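Local coordinates for galactose-binding-like protein (Bacteroides thetaiotaomicron, PDB 7M1B) that probably binds galactose or related sugars as a SusE-like protein of a gut bacterium, in a family that may also have some degradative capacity, at residues A[234-239]-A[272-277]; A[118-121]-A[126-129]; A[216-221]-A[354-359]. All coordinates share one frame; numbering follows the deposited sequence.

Contact 1 (A[234-239]-A[272-277]). With EDO (1,2-ethanediol), chain B.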
loop_
_atom_site.group_PDB
_atom_site.type_symbol
_atom_site.label_atom_id
_atom_site.label_comp_id
_atom_site.label_asym_id
_atom_site.label_seq_id
_atom_site.Cartn_x
_atom_site.Cartn_y
_atom_site.Cartn_z
ATOM N N GLY A 234 6.844 -1.162 -18.455
ATOM C CA GLY A 234 5.717 -0.548 -19.155
ATOM C C GLY A 234 4.894 -1.549 -19.966
ATOM O O GLY A 234 3.814 -1.185 -20.413
ATOM N N ASP A 235 5.364 -2.790 -20.179
ATOM C CA ASP A 235 4.681 -3.724 -21.094
ATOM C C ASP A 235 3.605 -4.449 -20.276
ATOM O O ASP A 235 3.887 -5.235 -19.377
ATOM C CB ASP A 235 5.679 -4.744 -21.663
ATOM C CG ASP A 235 5.130 -5.770 -22.693
ATOM O OD1 ASP A 235 3.899 -5.776 -23.070
ATOM O OD2 ASP A 235 5.952 -6.607 -23.166
ATOM N N HIS A 236 2.341 -4.209 -20.627
ATOM C CA HIS A 236 1.254 -4.859 -19.896
ATOM C C HIS A 236 0.025 -4.936 -20.822
ATOM O O HIS A 236 0.066 -4.415 -21.947
ATOM C CB HIS A 236 0.951 -4.053 -18.636
ATOM C CG HIS A 236 0.332 -2.708 -18.927
ATOM N ND1 HIS A 236 1.119 -1.669 -19.523
ATOM C CD2 HIS A 236 -0.942 -2.269 -18.938
ATOM C CE1 HIS A 236 0.312 -0.604 -19.745
ATOM N NE2 HIS A 236 -0.934 -0.952 -19.352
ATOM N N GLY A 237 -0.983 -5.714 -20.382
ATOM C CA GLY A 237 -2.278 -5.802 -21.028
ATOM C C GLY A 237 -2.562 -7.232 -21.484
ATOM O O GLY A 237 -1.715 -8.171 -21.355
ATOM N N LEU A 238 -3.750 -7.409 -22.034
ATOM C CA LEU A 238 -4.313 -8.730 -22.337
ATOM C C LEU A 238 -3.390 -9.533 -23.209
ATOM O O LEU A 238 -3.097 -10.717 -22.913
ATOM C CB LEU A 238 -5.661 -8.556 -23.022
ATOM C CG LEU A 238 -6.370 -9.867 -23.334
ATOM C CD1 LEU A 238 -6.744 -10.644 -22.031
ATOM C CD2 LEU A 238 -7.672 -9.560 -24.142
ATOM N N ASN A 239 -2.874 -8.901 -24.275
ATOM C CA ASN A 239 -2.095 -9.583 -25.286
ATOM C C ASN A 239 -0.579 -9.584 -25.011
ATOM O O ASN A 239 0.212 -9.894 -25.886
ATOM C CB ASN A 239 -2.444 -9.114 -26.694
ATOM C CG ASN A 239 -3.743 -9.685 -27.201
ATOM O OD1 ASN A 239 -4.242 -10.666 -26.629
ATOM N ND2 ASN A 239 -4.312 -9.056 -28.225
ATOM N N THR A 272 -1.162 -0.327 -8.815
ATOM C CA THR A 272 -1.950 -1.123 -9.748
ATOM C C THR A 272 -1.116 -2.365 -10.091
ATOM O O THR A 272 0.113 -2.261 -10.302
ATOM C CB THR A 272 -2.276 -0.414 -11.069
ATOM O OG1 THR A 272 -2.855 0.831 -10.677
ATOM C CG2 THR A 272 -3.233 -1.181 -11.949
ATOM N N SER A 273 -1.763 -3.553 -10.090
ATOM C CA SER A 273 -1.063 -4.837 -10.278
ATOM C C SER A 273 -1.714 -5.539 -11.469
ATOM O O SER A 273 -2.955 -5.567 -11.611
ATOM C CB SER A 273 -1.305 -5.709 -9.018
ATOM O OG SER A 273 -0.641 -6.930 -9.215
ATOM N N TRP A 274 -0.874 -6.003 -12.421
ATOM C CA TRP A 274 -1.360 -6.848 -13.497
ATOM C C TRP A 274 -0.801 -8.251 -13.430
ATOM O O TRP A 274 0.394 -8.412 -13.225
ATOM C CB TRP A 274 -0.931 -6.299 -14.870
ATOM C CG TRP A 274 -1.687 -5.054 -15.253
ATOM C CD1 TRP A 274 -2.731 -5.012 -16.130
ATOM C CD2 TRP A 274 -1.343 -3.698 -14.938
ATOM N NE1 TRP A 274 -3.075 -3.705 -16.395
ATOM C CE2 TRP A 274 -2.242 -2.880 -15.668
ATOM C CE3 TRP A 274 -0.410 -3.083 -14.081
ATOM C CZ2 TRP A 274 -2.240 -1.471 -15.556
ATOM C CZ3 TRP A 274 -0.367 -1.691 -14.032
ATOM C CH2 TRP A 274 -1.279 -0.901 -14.742
ATOM N N GLN A 275 -1.710 -9.242 -13.618
ATOM C CA GLN A 275 -1.318 -10.636 -13.713
ATOM C C GLN A 275 -0.737 -10.929 -15.116
ATOM O O GLN A 275 -1.100 -10.275 -16.105
ATOM C CB GLN A 275 -2.553 -11.553 -13.582
ATOM C CG GLN A 275 -3.140 -11.515 -12.156
ATOM C CD GLN A 275 -4.461 -12.253 -12.166
ATOM O OE1 GLN A 275 -4.585 -13.353 -12.713
ATOM N NE2 GLN A 275 -5.447 -11.641 -11.524
ATOM N N ARG A 276 0.108 -11.985 -15.196
ATOM C CA ARG A 276 0.598 -12.421 -16.521
ATOM C C ARG A 276 -0.639 -12.983 -17.241
ATOM O O ARG A 276 -1.526 -13.637 -16.667
ATOM C CB ARG A 276 1.650 -13.546 -16.296
ATOM C CG ARG A 276 2.065 -14.262 -17.583
ATOM C CD ARG A 276 1.223 -15.498 -17.854
ATOM N NE ARG A 276 1.448 -16.531 -16.799
ATOM C CZ ARG A 276 2.374 -17.517 -16.902
ATOM N NH1 ARG A 276 3.104 -17.666 -18.036
ATOM N NH2 ARG A 276 2.531 -18.301 -15.875
ATOM N N SER A 277 -0.698 -12.756 -18.570
ATOM C CA SER A 277 -1.935 -12.922 -19.312
ATOM C C SER A 277 -1.754 -13.820 -20.529
ATOM O O SER A 277 -2.443 -14.839 -20.621
ATOM C CB SER A 277 -2.458 -11.559 -19.678
ATOM O OG SER A 277 -1.438 -10.918 -20.483
HETATM C C1 EDO B . 6.678 -18.798 -20.356
HETATM O O1 EDO B . 5.406 -18.875 -20.990
HETATM C C2 EDO B . 6.509 -18.663 -18.885
HETATM O O2 EDO B . 5.409 -19.395 -18.260
#
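His-236 lies across one face of the Trp-274 indole, and at this point the loop 234-239 packs tightly on the end of strand 256-274. CD2 of the imidazole comes 3.6 Å from CE2 of Trp-274, and the two ring planes are inclined at 54°, an oblique pairing that is neither a stack nor edge-to-face. The opposite indole face carries the methyl CG2 of Thr-272; imidazole and methyl each lie toward the rim. Trp-375 of strand 370-380 meets both rings edge-to-face and completes the aromatic cluster. The imidazole is kept from turning by its own loop: ND1 of His-236 donates to O of Gly-234 over 2.9 Å, with the acceptor in the ring plane but ND1 above the carbonyl plane.

Farther along, Ser-277 makes the polar half of the contact. With chi1 at 60°, OG faces two carbonyls at once, 2.9 Å from O of Gly-237 and 2.9 Å from O of Leu-238, either of which its single proton could serve. A small hydroxyl suits this close approach. Glycine suits the place of Gly-237 because a side chain at its backbone angles would run into the preceding carbonyl.

The looser side is the outer part of the loop, where Asp-235 is exposed and the CB of Leu-238 points away, its side chain touching helix 331-338. Arg-276 is buried and does not touch the loop. Its CB points away, and the chain bends at chi2 and chi3 toward a 1,2-ethanediol, probably from the crystallisation liquor, whose O2 accepts from NH1 of Arg-276; NH2 is held by O of Ala-286.

The chemistry is divided along the loop: aromatic surfaces fix one end, and a hydroxyl within bonding distance of two carbonyls, able to donate to one at a time, marks the other.

Contact 2 (A[118-121]-A[126-129]); sequences EVNP and IYIH
Strands 118-121 and 126-129 run antiparallel as the two arms of a beta hairpin, their directions 159° apart, with Glu-118/His-129 and Asn-120/Tyr-127 as hydrogen-bonded pairs and Val-119/Ile-128 as the non-hydrogen-bonded pair between them. Four nearly straight backbone bonds join them, among them N of Glu-118 to O of His-129 at 2.8 Å.

The side chains of Glu-118, Asn-120, Tyr-127 and His-129 share one face. Glu-118, its CG anti to the backbone N (chi1 -171°), runs alongside His-129 and lays CB over the imidazole face, 3.7 Å from the ring centroid, a CH-pi contact. Asn-120 comes in across the ring's edge instead: NE2 of His-129 donates to OD1 of Asn-120 over 2.7 Å, the donor standing above the amide's carbonyl plane. The same amide turns its other end to the glutamate, ND2 of Asn-120 reaching OE2 of Glu-118 at 3.1 Å on the anti lone pair. Asparagine suits this place because it must accept from one neighbour and donate to the other, and the two bonds fix which way round the amide lies.

The other face belongs to Val-119 and Ile-128, whose CG1 atoms meet at 4.0 Å; CD1 of Ile-126 reaches round to CG1 of Val-119 at 3.9 Å. These branched aliphatics fill the interior of a beta sandwich against Leu-197, Phe-178 and Val-180 of the facing sheet.

The hairpin is therefore apolar toward the facing sheet and polar on the other side, where a carboxylate, an amide and an imidazole are linked in sequence, and the nearby negative charge would probably favour the doubly protonated, cationic histidine.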
loop_
_atom_site.group_PDB
_atom_site.type_symbol
_atom_site.label_atom_id
_atom_site.label_comp_id
_atom_site.label_asym_id
_atom_site.label_seq_id
_atom_site.Cartn_x
_atom_site.Cartn_y
_atom_site.Cartn_z
ATOM N N GLU A 118 -0.175 16.209 16.001
ATOM C CA GLU A 118 0.532 16.424 14.759
ATOM C C GLU A 118 -0.473 16.297 13.621
ATOM O O GLU A 118 -1.351 15.429 13.677
ATOM C CB GLU A 118 1.786 15.534 14.591
ATOM C CG GLU A 118 2.661 15.883 13.413
ATOM C CD GLU A 118 4.004 15.183 13.357
ATOM O OE1 GLU A 118 4.527 14.774 14.422
ATOM O OE2 GLU A 118 4.550 15.089 12.245
ATOM N N VAL A 119 -0.399 17.200 12.642
ATOM C CA VAL A 119 -1.298 17.157 11.507
ATOM C C VAL A 119 -0.432 17.233 10.246
ATOM O O VAL A 119 0.365 18.180 10.040
ATOM C CB VAL A 119 -2.294 18.324 11.562
ATOM C CG1 VAL A 119 -3.392 18.231 10.508
ATOM C CG2 VAL A 119 -2.932 18.474 12.957
ATOM N N ASN A 120 -0.531 16.185 9.424
ATOM C CA ASN A 120 0.316 16.126 8.232
ATOM C C ASN A 120 -0.556 16.000 6.993
ATOM O O ASN A 120 -1.659 15.438 7.034
ATOM C CB ASN A 120 1.196 14.870 8.223
ATOM C CG ASN A 120 1.984 14.680 9.497
ATOM O OD1 ASN A 120 2.018 13.575 10.039
ATOM N ND2 ASN A 120 2.693 15.710 9.906
ATOM N N PRO A 121 -0.073 16.442 5.807
ATOM C CA PRO A 121 -0.833 16.192 4.589
ATOM C C PRO A 121 -0.910 14.691 4.309
ATOM O O PRO A 121 0.015 13.926 4.621
ATOM C CB PRO A 121 0.016 16.851 3.493
ATOM C CG PRO A 121 1.036 17.706 4.182
ATOM C CD PRO A 121 1.176 17.193 5.612
ATOM N N ILE A 126 -5.911 15.443 5.208
ATOM C CA ILE A 126 -4.937 15.529 6.276
ATOM C C ILE A 126 -5.028 14.264 7.130
ATOM O O ILE A 126 -6.068 13.581 7.166
ATOM C CB ILE A 126 -5.145 16.807 7.113
ATOM C CG1 ILE A 126 -6.592 16.868 7.611
ATOM C CG2 ILE A 126 -4.736 18.038 6.311
ATOM C CD1 ILE A 126 -6.804 17.939 8.720
ATOM N N TYR A 127 -3.902 13.974 7.761
ATOM C CA TYR A 127 -3.802 12.895 8.727
ATOM C C TYR A 127 -3.542 13.516 10.093
ATOM O O TYR A 127 -2.567 14.248 10.247
ATOM C CB TYR A 127 -2.706 11.908 8.319
ATOM C CG TYR A 127 -2.400 10.818 9.304
ATOM C CD1 TYR A 127 -3.347 9.833 9.581
ATOM C CD2 TYR A 127 -1.176 10.783 9.971
ATOM C CE1 TYR A 127 -3.073 8.823 10.480
ATOM C CE2 TYR A 127 -0.905 9.778 10.896
ATOM C CZ TYR A 127 -1.857 8.794 11.142
ATOM O OH TYR A 127 -1.676 7.800 12.089
ATOM N N ILE A 128 -4.394 13.192 11.059
ATOM C CA ILE A 128 -4.285 13.763 12.411
ATOM C C ILE A 128 -3.841 12.678 13.375
ATOM O O ILE A 128 -4.456 11.613 13.393
ATOM C CB ILE A 128 -5.632 14.354 12.840
ATOM C CG1 ILE A 128 -5.989 15.551 11.961
ATOM C CG2 ILE A 128 -5.557 14.780 14.307
ATOM C CD1 ILE A 128 -7.409 16.031 12.096
ATOM N N HIS A 129 -2.764 12.918 14.130
ATOM C CA HIS A 129 -2.294 11.930 15.092
ATOM C C HIS A 129 -1.950 12.596 16.420
ATOM O O HIS A 129 -1.464 13.724 16.471
ATOM C CB HIS A 129 -1.187 11.004 14.562
ATOM C CG HIS A 129 -0.047 11.679 13.891
ATOM N ND1 HIS A 129 1.255 11.577 14.355
ATOM C CD2 HIS A 129 -0.006 12.436 12.769
ATOM C CE1 HIS A 129 2.058 12.247 13.533
ATOM N NE2 HIS A 129 1.297 12.793 12.563
#

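Contact 3 (A[216-221]-A[354-359])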
loop_
_atom_site.group_PDB
_atom_site.type_symbol
_atom_site.label_atom_id
_atom_site.label_comp_id
_atom_site.label_asym_id
_atom_site.label_seq_id
_atom_site.Cartn_x
_atom_site.Cartn_y
_atom_site.Cartn_z
ATOM N N ALA A 216 18.862 -12.216 0.838
ATOM C CA ALA A 216 19.237 -13.633 0.824
ATOM C C ALA A 216 18.090 -14.645 0.993
ATOM O O ALA A 216 18.236 -15.826 0.614
ATOM C CB ALA A 216 20.366 -13.874 1.811
ATOM N N ASN A 217 17.025 -14.246 1.682
ATOM C CA ASN A 217 15.899 -15.137 1.873
ATOM C C ASN A 217 14.690 -14.773 0.983
ATOM O O ASN A 217 13.571 -15.317 1.199
ATOM C CB ASN A 217 15.470 -15.065 3.336
ATOM C CG ASN A 217 15.015 -13.692 3.791
ATOM O OD1 ASN A 217 14.795 -12.787 3.000
ATOM N ND2 ASN A 217 14.730 -13.525 5.077
ATOM N N ASP A 218 14.975 -14.132 -0.167
ATOM C CA ASP A 218 13.888 -13.803 -1.080
ATOM C C ASP A 218 13.756 -14.917 -2.127
ATOM O O ASP A 218 14.686 -15.718 -2.366
ATOM C CB ASP A 218 14.287 -12.598 -1.942
ATOM C CG ASP A 218 14.269 -11.266 -1.237
ATOM O OD1 ASP A 218 13.852 -11.190 -0.039
ATOM O OD2 ASP A 218 14.662 -10.289 -1.824
ATOM N N ILE A 219 12.536 -15.093 -2.678
ATOM C CA ILE A 219 12.398 -15.935 -3.877
ATOM C C ILE A 219 13.058 -15.215 -5.038
ATOM O O ILE A 219 12.961 -13.980 -5.152
ATOM C CB ILE A 219 10.932 -16.325 -4.226
ATOM C CG1 ILE A 219 10.022 -15.102 -4.426
ATOM C CG2 ILE A 219 10.357 -17.248 -3.128
ATOM C CD1 ILE A 219 8.625 -15.424 -4.953
ATOM N N LYS A 220 13.544 -16.023 -5.966
ATOM C CA LYS A 220 14.139 -15.563 -7.208
ATOM C C LYS A 220 13.013 -15.344 -8.235
ATOM O O LYS A 220 12.063 -16.163 -8.319
ATOM C CB LYS A 220 15.150 -16.583 -7.723
ATOM C CG LYS A 220 16.463 -16.697 -6.956
ATOM C CD LYS A 220 17.432 -17.704 -7.595
ATOM C CE LYS A 220 18.687 -17.933 -6.795
ATOM N NZ LYS A 220 19.465 -19.114 -7.275
ATOM N N MET A 221 13.186 -14.291 -9.079
ATOM C CA MET A 221 12.123 -13.942 -10.024
ATOM C C MET A 221 12.726 -13.824 -11.440
ATOM O O MET A 221 12.251 -13.007 -12.230
ATOM C CB MET A 221 11.371 -12.671 -9.595
ATOM C CG MET A 221 10.483 -12.927 -8.302
ATOM S SD MET A 221 9.132 -14.052 -8.681
ATOM C CE MET A 221 8.043 -12.947 -9.545
ATOM N N TYR A 354 12.363 1.025 -0.261
ATOM C CA TYR A 354 12.462 -0.389 -0.539
ATOM C C TYR A 354 11.139 -1.055 -0.282
ATOM O O TYR A 354 10.504 -0.761 0.734
ATOM C CB TYR A 354 13.633 -1.039 0.207
ATOM C CG TYR A 354 14.951 -0.359 -0.004
ATOM C CD1 TYR A 354 15.726 -0.630 -1.159
ATOM C CD2 TYR A 354 15.345 0.715 0.793
ATOM C CE1 TYR A 354 16.921 0.044 -1.398
ATOM C CE2 TYR A 354 16.482 1.476 0.507
ATOM C CZ TYR A 354 17.248 1.154 -0.612
ATOM O OH TYR A 354 18.417 1.840 -0.865
ATOM N N ILE A 355 10.748 -2.010 -1.129
ATOM C CA ILE A 355 9.416 -2.610 -1.061
ATOM C C ILE A 355 9.542 -4.128 -1.055
ATOM O O ILE A 355 10.258 -4.677 -1.864
ATOM C CB ILE A 355 8.498 -2.131 -2.232
ATOM C CG1 ILE A 355 8.333 -0.602 -2.324
ATOM C CG2 ILE A 355 7.161 -2.820 -2.227
ATOM C CD1 ILE A 355 7.624 -0.059 -1.099
ATOM N N ARG A 356 8.708 -4.789 -0.240
ATOM C CA ARG A 356 8.558 -6.236 -0.337
ATOM C C ARG A 356 7.098 -6.596 -0.573
ATOM O O ARG A 356 6.174 -5.986 0.026
ATOM C CB ARG A 356 9.014 -6.911 0.950
ATOM C CG ARG A 356 10.507 -7.205 0.980
ATOM C CD ARG A 356 10.968 -7.763 2.296
ATOM N NE ARG A 356 12.193 -8.507 2.003
ATOM C CZ ARG A 356 12.812 -9.285 2.882
ATOM N NH1 ARG A 356 12.435 -9.257 4.196
ATOM N NH2 ARG A 356 13.847 -10.020 2.580
ATOM N N PHE A 357 6.890 -7.622 -1.415
ATOM C CA PHE A 357 5.609 -8.305 -1.500
ATOM C C PHE A 357 5.752 -9.636 -0.783
ATOM O O PHE A 357 6.585 -10.447 -1.113
ATOM C CB PHE A 357 5.239 -8.545 -2.973
ATOM C CG PHE A 357 4.544 -7.376 -3.618
ATOM C CD1 PHE A 357 5.127 -6.122 -3.570
ATOM C CD2 PHE A 357 3.426 -7.552 -4.411
ATOM C CE1 PHE A 357 4.479 -5.019 -4.146
ATOM C CE2 PHE A 357 2.743 -6.464 -4.966
ATOM C CZ PHE A 357 3.314 -5.208 -4.865
ATOM N N LYS A 358 4.995 -9.753 0.348
ATOM C CA LYS A 358 4.943 -10.993 1.093
ATOM C C LYS A 358 3.712 -11.743 0.616
ATOM O O LYS A 358 2.562 -11.347 0.905
ATOM C CB LYS A 358 4.849 -10.676 2.595
ATOM C CG LYS A 358 4.890 -11.926 3.482
ATOM C CD LYS A 358 4.763 -11.528 5.004
ATOM C CE LYS A 358 5.283 -12.684 6.017
ATOM N NZ LYS A 358 5.319 -12.184 7.478
ATOM N N ILE A 359 3.958 -12.810 -0.151
ATOM C CA ILE A 359 2.863 -13.505 -0.817
ATOM C C ILE A 359 2.334 -14.550 0.171
ATOM O O ILE A 359 3.103 -15.439 0.575
ATOM C CB ILE A 359 3.326 -14.151 -2.141
ATOM C CG1 ILE A 359 4.043 -13.168 -3.087
ATOM C CG2 ILE A 359 2.124 -14.849 -2.819
ATOM C CD1 ILE A 359 3.189 -11.982 -3.423
#
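Strand 352-362 belongs to the large antiparallel sheet of the galactose-binding-like domain, and from it Arg-356 reaches out to a loop, 216-221, that follows strand 211-212. The backbones stay well apart, and the arginine spans the gap: its chain is extended from CG to NE, with chi2 at 175°, which carries the guanidinium to the loop.

NH2 of Arg-356 is gripped by two oxygens. Asp-218 supplies the stronger hold, a buried salt bridge in which NH2 of Arg-356 stands 2.9 Å from OD1 of Asp-218. The nitrogen lies nearly on the C-O axis of that oxygen, but the bond is bent and OD1 is tilted off the guanidinium plane; carboxylate and guanidinium planes are 59° apart. The bridge is single-point, since NE of Arg-356 is 3.8 Å from OD1 of Asp-218 and OD2 turns to Thr-259. OD1 of Asn-217 adds a weak hydrogen bond, 3.0 Å from NH2 of Arg-356.

Thr-259 OG1 bonds both OD2 of Asp-218 and NE of Arg-356, while Trp-257 NE1 is bonded to OD1 of Asn-217. NH1 of Arg-356 holds O of Gly-305, and Trp-307 makes a cation-pi contact with the guanidinium.

Arginine suits the position because its flat cation carries five N-H bonds, enough for a carboxylate, a hydroxyl and carbonyls together. A leucine in its place would probably leave the buried Asp-218 charge without its cation and OD1 of Asn-217 without a weak donor.

The positive group would probably offset the buried aspartate, and the loop is linked to the strand through a salt bridge and a weak hydrogen bond.

How the contacts relate
Contact 2 comes first along the chain and stands apart, in a beta sandwich of its own on the far side of the chain's centre; its centre is 35 Å from that of contact 1 and 31 Å from that of contact 3. The other two lie in the galactose-binding-like domain, with centres 20 Å apart and nearest atoms about 5 Å apart, though they do not touch. Their strands, 256-274 and 352-362, are neighbours in one antiparallel sheet, and contact 1 is nested within the span of chain between the two segments of contact 3. The protein is thus built from separate modules: in one the contact lies within a hairpin, in the other two loops meet a shared sheet at different places.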